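Local structure of putative acetyltransferase (Nocardia farcinica, 3D9W) at residues Q70-H75 against C82-G87; R44-I49 against C135-G140; A14-D19 against F89-E94; V62-A67 against V205-V210; N53-L58 against S76-Y81. The protein probably transfers acetyl groups from acetyl-CoA to arylamine substrates through a cysteine nucleophile, as other arylamine N-acetyltransferases do. One frame throughout, in Å; residues are numbered along the deposited sequence.

Contact 1: residues Q70-H75 against C82-G87; sequences QDKLVH and CYENAG
Leu73 lays its CD1 methyl against the backbone and CB of Glu84, 4.0 Å from Glu84 O and 4.4 Å from Glu84 CB. Its CG lies beside the backbone N and anti to the carbonyl carbon (chi1 -49°), which carries one branch of the fork across to the first turn of helix 82-95. The same methyl skirts Asn85 more loosely, at 4.5 Å from OD1, an oxygen whose polar partner is His45. Alongside this leucine Lys72 reaches over as an outstretched chain: with CG anti to the backbone N (chi1 -174°) and every later bond extended, its ammonium meets the Glu84 carboxylate in a salt bridge, NZ to OE2 at 2.7 Å. The two side chains cross at about a right angle, and NZ approaches OE2 nearly head-on, in line with the C-O bond. The contact thus joins the last turn of helix 66-73 to the start of helix 82-95 in the helical N-terminal part of the arylamine N-acetyltransferase fold. Helix 82-95 begins with Cys82, whose side chain touches His119, consistent with the cysteine and histidine of the family's catalytic triad. Glu84, two residues further on, is buried and divides its oxygens: OE2 takes the lysine, while OE1 turns back to the backbone N of Tyr81, the N-cap residue of the same helix. The ammonium, together with the nearby helix N-terminus, would be expected to stabilise a negative charge there. Val62 packs against the Glu84 side chain, and Leu88, one turn beyond Glu84, meets Leu73.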
# COMPACT_ATOMS: atom_id res chain seq x y z
N GLN A 70 -5.06 3.59 13.69
CA GLN A 70 -5.70 4.90 13.69
C GLN A 70 -4.87 5.97 14.39
O GLN A 70 -4.87 7.12 13.96
CB GLN A 70 -7.08 4.83 14.34
CG GLN A 70 -8.09 4.06 13.53
CD GLN A 70 -9.49 4.15 14.11
OE1 GLN A 70 -10.09 5.22 14.16
NE2 GLN A 70 -10.01 3.02 14.55
N ASP A 71 -4.18 5.60 15.46
CA ASP A 71 -3.37 6.60 16.17
C ASP A 71 -2.12 6.96 15.37
O ASP A 71 -1.57 8.06 15.52
CB ASP A 71 -2.96 6.09 17.57
CG ASP A 71 -4.14 6.06 18.56
OD1 ASP A 71 -4.96 7.02 18.59
OD2 ASP A 71 -4.25 5.07 19.33
N LYS A 72 -1.68 6.04 14.51
CA LYS A 72 -0.49 6.21 13.69
C LYS A 72 -0.78 6.87 12.33
O LYS A 72 -0.17 7.88 11.98
CB LYS A 72 0.15 4.85 13.47
CG LYS A 72 1.47 4.85 12.75
CD LYS A 72 1.97 3.43 12.59
CE LYS A 72 3.37 3.35 12.03
NZ LYS A 72 3.81 1.93 11.99
N LEU A 73 -1.73 6.29 11.59
CA LEU A 73 -2.07 6.79 10.26
C LEU A 73 -3.10 7.90 10.16
O LEU A 73 -3.13 8.63 9.16
CB LEU A 73 -2.53 5.62 9.39
CG LEU A 73 -1.61 4.40 9.39
CD1 LEU A 73 -2.04 3.46 8.29
CD2 LEU A 73 -0.18 4.83 9.20
N VAL A 74 -3.95 8.05 11.18
CA VAL A 74 -4.97 9.09 11.16
C VAL A 74 -4.70 10.23 12.14
O VAL A 74 -5.08 11.37 11.89
CB VAL A 74 -6.39 8.50 11.47
CG1 VAL A 74 -7.42 9.63 11.55
CG2 VAL A 74 -6.79 7.51 10.39
N HIS A 75 -4.03 9.93 13.25
CA HIS A 75 -3.76 10.97 14.24
C HIS A 75 -2.31 11.36 14.43
O HIS A 75 -1.97 12.05 15.39
CB HIS A 75 -4.33 10.56 15.60
CG HIS A 75 -5.78 10.22 15.55
ND1 HIS A 75 -6.73 11.14 15.18
CD2 HIS A 75 -6.43 9.06 15.77
CE1 HIS A 75 -7.92 10.55 15.18
NE2 HIS A 75 -7.76 9.29 15.53
N CYS A 82 1.91 -1.94 3.17
CA CYS A 82 0.73 -2.64 2.68
C CYS A 82 -0.32 -3.09 3.71
O CYS A 82 -1.47 -2.65 3.66
CB CYS A 82 1.15 -3.84 1.82
SG CYS A 82 1.96 -5.19 2.72
N TYR A 83 0.06 -3.96 4.63
CA TYR A 83 -0.89 -4.46 5.63
C TYR A 83 -1.54 -3.35 6.47
O TYR A 83 -2.75 -3.34 6.66
CB TYR A 83 -0.20 -5.46 6.55
CG TYR A 83 0.23 -6.76 5.87
CD1 TYR A 83 -0.72 -7.68 5.43
CD2 TYR A 83 1.57 -7.05 5.66
CE1 TYR A 83 -0.34 -8.87 4.81
CE2 TYR A 83 1.97 -8.23 5.04
CZ TYR A 83 1.00 -9.13 4.62
OH TYR A 83 1.37 -10.31 4.01
N GLU A 84 -0.73 -2.44 6.97
CA GLU A 84 -1.24 -1.35 7.78
C GLU A 84 -2.25 -0.56 6.97
O GLU A 84 -3.36 -0.27 7.43
CB GLU A 84 -0.09 -0.44 8.21
CG GLU A 84 0.92 -1.10 9.13
CD GLU A 84 2.20 -0.30 9.28
OE1 GLU A 84 2.99 -0.26 8.31
OE2 GLU A 84 2.43 0.28 10.36
N ASN A 85 -1.87 -0.21 5.75
CA ASN A 85 -2.73 0.55 4.86
C ASN A 85 -4.00 -0.18 4.46
O ASN A 85 -5.10 0.37 4.56
CB ASN A 85 -1.96 0.94 3.60
CG ASN A 85 -1.44 2.36 3.66
OD1 ASN A 85 -2.21 3.29 3.83
ND2 ASN A 85 -0.14 2.52 3.52
N ALA A 86 -3.87 -1.43 4.02
CA ALA A 86 -5.04 -2.19 3.60
C ALA A 86 -5.99 -2.46 4.76
O ALA A 86 -7.21 -2.42 4.60
CB ALA A 86 -4.60 -3.50 2.96
N GLY A 87 -5.43 -2.73 5.93
CA GLY A 87 -6.23 -3.02 7.11
C GLY A 87 -7.16 -1.88 7.49
O GLY A 87 -8.31 -2.09 7.89

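Contact 2: residues R44-I49 against C135-G140; sequences RHTTAI and CDVGFG
His45 O is gripped by two backbone donors, Ala48 N at 3.1 Å and Ile49 N at 3.0 Å, in the turn at the C-terminal side of helix 35-48. The imidazole of this residue faces the loop that follows strand 132-135, which carries Asp136. Asp136 OD1 is bonded to His119 NE2, an arrangement consistent with the aspartate-histidine half of the Cys-His-Asp triad of arylamine N-acetyltransferases. The His45 ring is sandwiched toward its rim: Ile49 CG1 lies 3.6 Å above one face, and Val137 CB 4.3 Å above the opposite one. Both ring nitrogens have partners, ND1 in Tyr21 OH and NE2 in Asn85 OD1, and this should fix the rotation of the imidazole. CD2 comes within 3.9 Å of Val137 O, an oblique approach. The Val137 side chain also touches Phe89 of helix 82-95, while the CB of Asp136 leads off the other way and its OD2 forms a salt bridge with Arg190. Thr46 sets its two branches to different tasks. Its OG1 sits between the backbone N and the carbonyl carbon (chi1 53°), placed to bond Val42 O one turn back in its own helix, and CG2 is left to meet the loop. The Thr46 and Val137 side chains cross at about a right angle: Thr46 CG2 lies 3.9 Å from Val137 CA and 4.2 Å from Val137 CG1.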
# COMPACT_ATOMS: atom_id res chain seq x y z
N ARG A 44 -8.08 9.40 -2.55
CA ARG A 44 -7.75 10.19 -1.37
C ARG A 44 -6.70 9.52 -0.50
O ARG A 44 -5.73 10.16 -0.09
CB ARG A 44 -9.01 10.43 -0.53
CG ARG A 44 -10.13 11.18 -1.23
CD ARG A 44 -9.65 12.52 -1.71
NE ARG A 44 -10.76 13.34 -2.20
CZ ARG A 44 -10.61 14.53 -2.77
NH1 ARG A 44 -9.39 15.03 -2.93
NH2 ARG A 44 -11.67 15.21 -3.19
N HIS A 45 -6.92 8.24 -0.21
CA HIS A 45 -6.02 7.45 0.62
C HIS A 45 -4.64 7.30 0.01
O HIS A 45 -3.64 7.61 0.64
CB HIS A 45 -6.63 6.05 0.87
CG HIS A 45 -5.89 5.23 1.89
ND1 HIS A 45 -6.51 4.70 3.00
CD2 HIS A 45 -4.60 4.82 1.95
CE1 HIS A 45 -5.64 4.00 3.70
NE2 HIS A 45 -4.47 4.06 3.09
N THR A 46 -4.57 6.81 -1.22
CA THR A 46 -3.28 6.62 -1.85
C THR A 46 -2.49 7.90 -1.99
O THR A 46 -1.26 7.86 -2.01
CB THR A 46 -3.43 5.99 -3.24
OG1 THR A 46 -4.36 6.75 -4.02
CG2 THR A 46 -3.90 4.54 -3.11
N THR A 47 -3.17 9.04 -2.07
CA THR A 47 -2.46 10.32 -2.23
C THR A 47 -2.33 11.11 -0.94
O THR A 47 -1.74 12.19 -0.93
CB THR A 47 -3.13 11.22 -3.29
OG1 THR A 47 -4.44 11.60 -2.87
CG2 THR A 47 -3.23 10.49 -4.62
N ALA A 48 -2.87 10.57 0.15
CA ALA A 48 -2.81 11.23 1.43
C ALA A 48 -1.88 10.54 2.43
O ALA A 48 -1.06 11.20 3.07
CB ALA A 48 -4.21 11.33 2.02
N ILE A 49 -2.01 9.22 2.55
CA ILE A 49 -1.21 8.46 3.52
C ILE A 49 0.21 8.11 3.07
O ILE A 49 0.41 7.59 1.98
CB ILE A 49 -1.92 7.13 3.87
CG1 ILE A 49 -3.39 7.39 4.21
CG2 ILE A 49 -1.21 6.45 5.03
CD1 ILE A 49 -3.58 8.35 5.36
N CYS A 135 -8.62 -3.10 -5.09
CA CYS A 135 -8.11 -1.90 -4.44
C CYS A 135 -6.74 -2.17 -3.83
O CYS A 135 -6.60 -2.89 -2.85
CB CYS A 135 -9.09 -1.41 -3.37
SG CYS A 135 -10.73 -0.93 -4.01
N ASP A 136 -5.72 -1.59 -4.46
CA ASP A 136 -4.35 -1.73 -3.99
C ASP A 136 -3.97 -0.39 -3.39
O ASP A 136 -3.39 0.48 -4.04
CB ASP A 136 -3.43 -2.09 -5.15
CG ASP A 136 -2.01 -2.31 -4.70
OD1 ASP A 136 -1.83 -2.60 -3.50
OD2 ASP A 136 -1.08 -2.21 -5.55
N VAL A 137 -4.32 -0.22 -2.12
CA VAL A 137 -4.07 1.04 -1.44
C VAL A 137 -2.82 1.06 -0.57
O VAL A 137 -2.53 2.07 0.07
CB VAL A 137 -5.29 1.43 -0.56
CG1 VAL A 137 -6.50 1.74 -1.45
CG2 VAL A 137 -5.63 0.29 0.40
N GLY A 138 -2.08 -0.03 -0.54
CA GLY A 138 -0.91 -0.06 0.32
C GLY A 138 0.43 -0.28 -0.35
O GLY A 138 1.45 -0.40 0.33
N PHE A 139 0.44 -0.34 -1.69
CA PHE A 139 1.68 -0.57 -2.41
C PHE A 139 2.64 0.61 -2.24
O PHE A 139 3.85 0.43 -2.18
CB PHE A 139 1.42 -0.81 -3.90
CG PHE A 139 2.64 -1.32 -4.65
CD1 PHE A 139 3.10 -2.62 -4.47
CD2 PHE A 139 3.36 -0.47 -5.50
CE1 PHE A 139 4.25 -3.08 -5.13
CE2 PHE A 139 4.51 -0.92 -6.16
CZ PHE A 139 4.96 -2.23 -5.97
N GLY A 140 2.09 1.82 -2.17
CA GLY A 140 2.93 2.99 -2.01
C GLY A 140 3.05 3.78 -3.29
O GLY A 140 3.54 4.90 -3.29

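Contact 3: residues A14-D19 against F89-E94; sequences AELDLD and FAAALE
Leu16 leaves its backbone toward helix 82-95, and its CB already lies 4.1 Å from Ala91 CB. From there CG stands anti to the backbone N (chi1 175°), which swings CD2 over the Ala91-Ala92 step. CD2, the branch that makes the closest approach, settles between these two successive alanines: it lies 4.0 Å from Ala91 CB and 3.8 Å from Ala92 CB, and between them it rests on the main chain, near Ala92 N and CA. The methyl thus lies over the peptide that joins the two alanines. Leu18 adds a looser touch, its CD1 standing 4.4 Å from Ala92 CB. Only apolar side-chain pairs are made across the contact, yet the polypeptide around Leu16 is held by polar bonds. Gln70 of helix 66-73 takes both the carbonyl of Glu15, through NE2, and the N-H of Asp17, through OE1. Asp17 is the centre of an inverse gamma turn with a weak bond from Leu18 N to Leu16 O, and is also the N-cap of helix 18-25, where its OD1 caps Ala20 N. Glu94, farther along helix 82-95, receives the backbone N-H groups of Trp11 and Gly13 and so ties these two residues to the helix. The lead-in to helix 18-25 therefore covers one flank of helix 82-95, next to Leu66 of helix 66-73, while Phe89 and Leu93, which point away from Leu16, pack between helix 35-48 and strand 117-125 of the large antiparallel sheet.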
# COMPACT_ATOMS: atom_id res chain seq x y z
N ALA A 14 -16.47 -1.57 12.82
CA ALA A 14 -17.02 -0.89 13.99
C ALA A 14 -15.96 -0.06 14.70
O ALA A 14 -16.14 1.14 14.90
CB ALA A 14 -17.61 -1.91 14.94
N GLU A 15 -14.86 -0.70 15.07
CA GLU A 15 -13.77 -0.04 15.79
C GLU A 15 -13.13 1.15 15.09
O GLU A 15 -12.21 1.74 15.64
CB GLU A 15 -12.67 -1.05 16.10
CG GLU A 15 -13.17 -2.32 16.75
CD GLU A 15 -12.07 -3.35 16.87
OE1 GLU A 15 -11.11 -3.10 17.64
OE2 GLU A 15 -12.16 -4.39 16.19
N LEU A 16 -13.60 1.48 13.89
CA LEU A 16 -13.03 2.60 13.12
C LEU A 16 -13.74 3.92 13.35
O LEU A 16 -14.97 3.99 13.42
CB LEU A 16 -13.09 2.28 11.62
CG LEU A 16 -12.66 3.37 10.63
CD1 LEU A 16 -11.15 3.44 10.55
CD2 LEU A 16 -13.25 3.08 9.26
N ASP A 17 -12.97 4.99 13.48
CA ASP A 17 -13.57 6.31 13.64
C ASP A 17 -13.72 6.77 12.20
O ASP A 17 -12.82 7.42 11.65
CB ASP A 17 -12.64 7.26 14.40
CG ASP A 17 -13.27 8.62 14.61
OD1 ASP A 17 -14.04 9.08 13.73
OD2 ASP A 17 -12.98 9.24 15.66
N LEU A 18 -14.84 6.43 11.59
CA LEU A 18 -15.07 6.77 10.20
C LEU A 18 -14.81 8.23 9.88
O LEU A 18 -14.19 8.56 8.86
CB LEU A 18 -16.50 6.41 9.79
CG LEU A 18 -16.73 6.49 8.28
CD1 LEU A 18 -15.92 5.40 7.56
CD2 LEU A 18 -18.21 6.33 7.99
N ASP A 19 -15.28 9.12 10.75
CA ASP A 19 -15.11 10.54 10.50
C ASP A 19 -13.68 11.05 10.63
O ASP A 19 -13.25 11.91 9.87
CB ASP A 19 -16.09 11.30 11.39
CG ASP A 19 -17.52 10.80 11.20
OD1 ASP A 19 -18.14 11.14 10.16
OD2 ASP A 19 -18.01 10.05 12.08
N PHE A 89 -8.01 0.65 5.34
CA PHE A 89 -8.89 0.86 4.20
C PHE A 89 -10.05 -0.13 4.19
O PHE A 89 -11.18 0.21 3.85
CB PHE A 89 -8.11 0.74 2.89
CG PHE A 89 -8.82 1.33 1.71
CD1 PHE A 89 -8.98 2.71 1.59
CD2 PHE A 89 -9.34 0.52 0.72
CE1 PHE A 89 -9.66 3.26 0.50
CE2 PHE A 89 -10.01 1.06 -0.37
CZ PHE A 89 -10.17 2.43 -0.47
N ALA A 90 -9.78 -1.37 4.58
CA ALA A 90 -10.83 -2.39 4.61
C ALA A 90 -11.92 -2.01 5.62
O ALA A 90 -13.11 -2.12 5.33
CB ALA A 90 -10.23 -3.75 4.95
N ALA A 91 -11.50 -1.57 6.80
CA ALA A 91 -12.44 -1.16 7.85
C ALA A 91 -13.39 -0.09 7.32
O ALA A 91 -14.60 -0.19 7.49
CB ALA A 91 -11.68 -0.64 9.04
N ALA A 92 -12.84 0.94 6.67
CA ALA A 92 -13.65 2.01 6.12
C ALA A 92 -14.61 1.48 5.06
O ALA A 92 -15.81 1.78 5.09
CB ALA A 92 -12.76 3.07 5.52
N LEU A 93 -14.08 0.70 4.13
CA LEU A 93 -14.89 0.12 3.06
C LEU A 93 -16.09 -0.60 3.65
O LEU A 93 -17.22 -0.34 3.25
CB LEU A 93 -14.06 -0.88 2.25
CG LEU A 93 -12.96 -0.28 1.39
CD1 LEU A 93 -12.22 -1.38 0.67
CD2 LEU A 93 -13.56 0.69 0.41
N GLU A 94 -15.84 -1.49 4.59
CA GLU A 94 -16.90 -2.25 5.23
C GLU A 94 -17.93 -1.28 5.81
O GLU A 94 -19.12 -1.34 5.50
CB GLU A 94 -16.31 -3.11 6.35
CG GLU A 94 -17.26 -4.13 6.90
CD GLU A 94 -16.57 -5.07 7.85
OE1 GLU A 94 -16.21 -4.63 8.96
OE2 GLU A 94 -16.38 -6.25 7.49

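Contact 4: residues V62-A67 against V205-V210; sequences VRLDLA and VGNHFV
Asn207, on helix 200-212, projects its carboxamide between Val62 and Leu64, with CG anti to the backbone N (chi1 -173°). ND2 donates to Val62 O at 2.9 Å, a rather bent bond with an N-H...O angle of 130°. The oxygen lies in the amide plane of Asn207, but from the carbonyl's side the donor stands 39° above the peptide plane. Leu64 comes from the opposite direction. Its CG is turned beside its own backbone N, which brings the fork over the base of the asparagine: CD1 packs on Asn207 CB, and CG lies 3.5 Å from Asn207 ND2. Beside its carbonyl, Val62 brings CB to 3.9 Å from Asn207 ND2, and CG1, anti to its backbone N, borders the amide. Tyr83 of helix 82-95 touches both Leu64 and Asn207, so the lead-in to helix 66-73, helix 82-95 and helix 200-212 converge here. Asp65, the N-cap of helix 66-73, caps Thr68 N. The other end of the Asn207 amide, OD1, is hydrogen-bonded to Tyr81 OH. With ND2 committed to a main-chain carbonyl and OD1 to a hydroxyl, each polar end of this buried amide has a partner, which is consistent with its modelled orientation.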
# COMPACT_ATOMS: atom_id res chain seq x y z
N VAL A 62 5.12 -4.01 14.48
CA VAL A 62 4.12 -3.35 13.65
C VAL A 62 2.80 -4.00 13.97
O VAL A 62 2.58 -5.16 13.62
CB VAL A 62 4.40 -3.57 12.15
CG1 VAL A 62 3.44 -2.72 11.33
CG2 VAL A 62 5.86 -3.23 11.81
N ARG A 63 1.89 -3.29 14.62
CA ARG A 63 0.61 -3.88 14.96
C ARG A 63 -0.51 -3.51 13.98
O ARG A 63 -0.58 -2.38 13.49
CB ARG A 63 0.23 -3.51 16.40
CG ARG A 63 1.16 -4.15 17.44
CD ARG A 63 0.72 -3.85 18.88
NE ARG A 63 1.58 -4.52 19.86
CZ ARG A 63 2.83 -4.16 20.15
NH1 ARG A 63 3.40 -3.12 19.54
NH2 ARG A 63 3.53 -4.85 21.05
N LEU A 64 -1.37 -4.49 13.69
CA LEU A 64 -2.47 -4.29 12.75
C LEU A 64 -3.85 -4.07 13.36
O LEU A 64 -4.84 -4.07 12.63
CB LEU A 64 -2.51 -5.45 11.76
CG LEU A 64 -1.20 -5.64 10.98
CD1 LEU A 64 -1.29 -6.90 10.15
CD2 LEU A 64 -0.94 -4.42 10.09
N ASP A 65 -3.94 -3.91 14.67
CA ASP A 65 -5.24 -3.64 15.27
C ASP A 65 -5.60 -2.22 14.88
O ASP A 65 -4.72 -1.38 14.73
CB ASP A 65 -5.20 -3.76 16.80
CG ASP A 65 -4.10 -2.93 17.44
OD1 ASP A 65 -2.96 -3.46 17.57
OD2 ASP A 65 -4.36 -1.76 17.82
N LEU A 66 -6.89 -1.96 14.71
CA LEU A 66 -7.33 -0.63 14.32
C LEU A 66 -6.93 0.45 15.30
O LEU A 66 -6.69 1.59 14.91
CB LEU A 66 -8.85 -0.63 14.12
CG LEU A 66 -9.25 -1.31 12.82
CD1 LEU A 66 -10.75 -1.52 12.77
CD2 LEU A 66 -8.79 -0.43 11.67
N ALA A 67 -6.84 0.11 16.57
CA ALA A 67 -6.45 1.09 17.56
C ALA A 67 -5.15 1.75 17.10
O ALA A 67 -5.12 2.94 16.81
CB ALA A 67 -6.24 0.43 18.90
N VAL A 205 -0.04 -12.99 9.76
CA VAL A 205 1.08 -13.88 9.48
C VAL A 205 2.02 -13.14 8.53
O VAL A 205 3.21 -12.97 8.79
CB VAL A 205 0.62 -15.19 8.79
CG1 VAL A 205 1.82 -16.03 8.37
CG2 VAL A 205 -0.28 -15.98 9.73
N GLY A 206 1.44 -12.69 7.42
CA GLY A 206 2.20 -11.97 6.42
C GLY A 206 2.90 -10.78 7.03
O GLY A 206 4.05 -10.49 6.72
N ASN A 207 2.19 -10.10 7.92
CA ASN A 207 2.76 -8.93 8.57
C ASN A 207 3.87 -9.28 9.55
O ASN A 207 4.84 -8.53 9.67
CB ASN A 207 1.69 -8.13 9.29
CG ASN A 207 2.22 -6.83 9.82
OD1 ASN A 207 2.69 -5.99 9.05
ND2 ASN A 207 2.14 -6.64 11.13
N HIS A 208 3.73 -10.40 10.25
CA HIS A 208 4.76 -10.82 11.20
C HIS A 208 6.04 -11.20 10.47
O HIS A 208 7.13 -11.12 11.03
CB HIS A 208 4.30 -12.01 12.03
CG HIS A 208 5.37 -12.54 12.93
ND1 HIS A 208 5.75 -11.90 14.09
CD2 HIS A 208 6.20 -13.61 12.80
CE1 HIS A 208 6.77 -12.54 14.64
NE2 HIS A 208 7.06 -13.58 13.88
N PHE A 209 5.91 -11.63 9.23
CA PHE A 209 7.06 -12.01 8.42
C PHE A 209 7.74 -10.77 7.86
O PHE A 209 8.93 -10.54 8.10
CB PHE A 209 6.61 -12.93 7.27
CG PHE A 209 7.72 -13.29 6.32
CD1 PHE A 209 8.04 -12.45 5.25
CD2 PHE A 209 8.49 -14.43 6.53
CE1 PHE A 209 9.12 -12.75 4.40
CE2 PHE A 209 9.57 -14.74 5.70
CZ PHE A 209 9.89 -13.90 4.63
N VAL A 210 6.99 -9.98 7.12
CA VAL A 210 7.51 -8.76 6.51
C VAL A 210 8.23 -7.86 7.49
O VAL A 210 9.28 -7.28 7.17
CB VAL A 210 6.37 -7.93 5.87
CG1 VAL A 210 6.82 -6.50 5.70
CG2 VAL A 210 5.99 -8.53 4.53

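Contact 5: residues N53-L58 against S76-Y81; sequences NLEAVL and SRRGGY
The Arg78-Gly79-Gly80-Tyr81 approach to Cys82, which fits the Arg-Gly-Gly-x-Cys signature of arylamine N-acetyltransferases, is held against the short helix 54-57 by Arg78 and Glu55 at one end and by Tyr81 and Asn53 at the other. Arg78 NH2 bonds Glu55 OE2 with an N-H...O angle of 157°, lying on the oxygen's anti lone pair and keeping that oxygen close to the guanidinium plane; the modelled 2.5 Å between NH2 and OE2 is short, and its exact length is doubtful. NH1 of the same arginine adds a weak bond to OE2 at 3.1 Å. OE2 alone faces both nitrogens, and the carboxylate and guanidinium planes are 48° apart, unlike a flat two-oxygen pairing. Arg78 gets there by folding: its chain bends at both chi2 and chi3, and Glu55 also bends, at chi2, the two side chains crossing at about a right angle. Leu54 CB lies obliquely against the guanidinium, 3.6 Å from NH2. The extended run from Arg78 to Tyr81 links helix 66-73 with helix 82-95, and Glu52 braces it from just ahead of helix 54-57, its OE2 taking both Arg78 NE and Gly79 N. Glu55 OE1 has a second cation in Arg60. At the far end Asn53 CB meets the edge of the Tyr81 ring, 4.3 Å from CD2. Asn53 occupies the N-cap position of helix 54-57 but makes no capping bond; its amide instead serves the segment leading into and starting strand 223-227, ND2 donating to Phe218 O and Arg221 O and OD1 accepting from Phe223 N.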
# COMPACT_ATOMS: atom_id res chain seq x y z
N ASN A 53 8.39 1.95 6.60
CA ASN A 53 8.70 0.74 7.34
C ASN A 53 9.55 1.13 8.54
O ASN A 53 10.27 0.30 9.09
CB ASN A 53 9.49 -0.23 6.45
CG ASN A 53 10.83 0.34 6.00
OD1 ASN A 53 10.97 1.55 5.81
ND2 ASN A 53 11.82 -0.53 5.79
N LEU A 54 9.44 2.38 8.95
CA LEU A 54 10.24 2.88 10.06
C LEU A 54 10.18 2.11 11.39
O LEU A 54 11.21 1.89 12.02
CB LEU A 54 9.95 4.37 10.29
CG LEU A 54 10.55 5.30 9.23
CD1 LEU A 54 10.40 6.74 9.67
CD2 LEU A 54 12.02 4.98 9.04
N GLU A 55 8.99 1.69 11.82
CA GLU A 55 8.90 0.95 13.07
C GLU A 55 9.79 -0.27 13.02
O GLU A 55 10.55 -0.53 13.95
CB GLU A 55 7.47 0.51 13.36
CG GLU A 55 6.57 1.66 13.73
CD GLU A 55 7.23 2.59 14.73
OE1 GLU A 55 7.40 2.18 15.91
OE2 GLU A 55 7.59 3.72 14.33
N ALA A 56 9.70 -1.01 11.92
CA ALA A 56 10.49 -2.21 11.70
C ALA A 56 12.00 -1.91 11.72
O ALA A 56 12.79 -2.69 12.24
CB ALA A 56 10.10 -2.87 10.38
N VAL A 57 12.39 -0.77 11.15
CA VAL A 57 13.79 -0.41 11.12
C VAL A 57 14.27 0.03 12.49
O VAL A 57 15.46 -0.05 12.79
CB VAL A 57 14.05 0.74 10.16
CG1 VAL A 57 15.54 0.90 9.97
CG2 VAL A 57 13.35 0.48 8.83
N LEU A 58 13.35 0.50 13.32
CA LEU A 58 13.72 0.94 14.65
C LEU A 58 13.69 -0.23 15.63
O LEU A 58 13.87 -0.04 16.83
CB LEU A 58 12.78 2.06 15.10
CG LEU A 58 12.87 3.30 14.22
CD1 LEU A 58 11.87 4.35 14.66
CD2 LEU A 58 14.28 3.84 14.30
N SER A 76 -1.44 10.91 13.53
CA SER A 76 -0.03 11.25 13.63
C SER A 76 0.54 11.43 12.25
O SER A 76 -0.09 11.05 11.26
CB SER A 76 0.75 10.14 14.35
OG SER A 76 0.36 10.04 15.71
N ARG A 77 1.73 12.00 12.19
CA ARG A 77 2.40 12.21 10.92
C ARG A 77 3.28 11.01 10.71
O ARG A 77 4.49 11.08 10.83
CB ARG A 77 3.24 13.48 10.96
CG ARG A 77 2.40 14.73 11.14
CD ARG A 77 2.46 15.56 9.91
NE ARG A 77 3.82 16.04 9.70
CZ ARG A 77 4.28 16.53 8.56
NH1 ARG A 77 3.49 16.60 7.48
NH2 ARG A 77 5.53 16.95 8.48
N ARG A 78 2.63 9.89 10.42
CA ARG A 78 3.33 8.65 10.19
C ARG A 78 2.53 7.87 9.17
O ARG A 78 1.33 8.10 9.00
CB ARG A 78 3.43 7.84 11.49
CG ARG A 78 4.36 8.44 12.52
CD ARG A 78 5.80 8.48 12.01
NE ARG A 78 6.32 7.16 11.70
CZ ARG A 78 6.55 6.21 12.61
NH1 ARG A 78 6.30 6.46 13.89
NH2 ARG A 78 7.04 5.04 12.23
N GLY A 79 3.20 6.96 8.49
CA GLY A 79 2.54 6.14 7.49
C GLY A 79 2.69 4.69 7.87
O GLY A 79 2.99 4.38 9.02
N GLY A 80 2.47 3.79 6.91
CA GLY A 80 2.60 2.37 7.14
C GLY A 80 2.80 1.68 5.81
O GLY A 80 2.80 2.34 4.78
N TYR A 81 2.98 0.36 5.80
CA TYR A 81 3.13 -0.32 4.53
C TYR A 81 1.84 -1.04 4.14
O TYR A 81 0.79 -0.76 4.72
CB TYR A 81 4.34 -1.27 4.54
CG TYR A 81 4.48 -2.18 5.73
CD1 TYR A 81 3.42 -2.98 6.14
CD2 TYR A 81 5.70 -2.27 6.42
CE1 TYR A 81 3.56 -3.86 7.20
CE2 TYR A 81 5.85 -3.14 7.48
CZ TYR A 81 4.78 -3.94 7.87
OH TYR A 81 4.93 -4.82 8.92

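Overall arrangement
Contacts 1, 2 and 3 all involve helix 82-95, which contacts 1 and 3 use directly and contact 2 meets through Phe89 and Asn85. Contact 2 lies deepest, its centre about 6 Å from the centre of the chain, and the centre of contact 3 farthest out, at about 17 Å; both rest on packing without polar bonds between their segments. Contact 4, only partly buried where the others are buried, joins its segments through an amide, whereas contacts 1 and 5 use charge. Tyr81 ties contact 5 to contact 4, and Gln70 ties contact 1 to contact 3. Segment 76-81 leads into Cys82, which opens segment 82-87, and contact 2 holds the loop bearing its presumed triad partner Asp136.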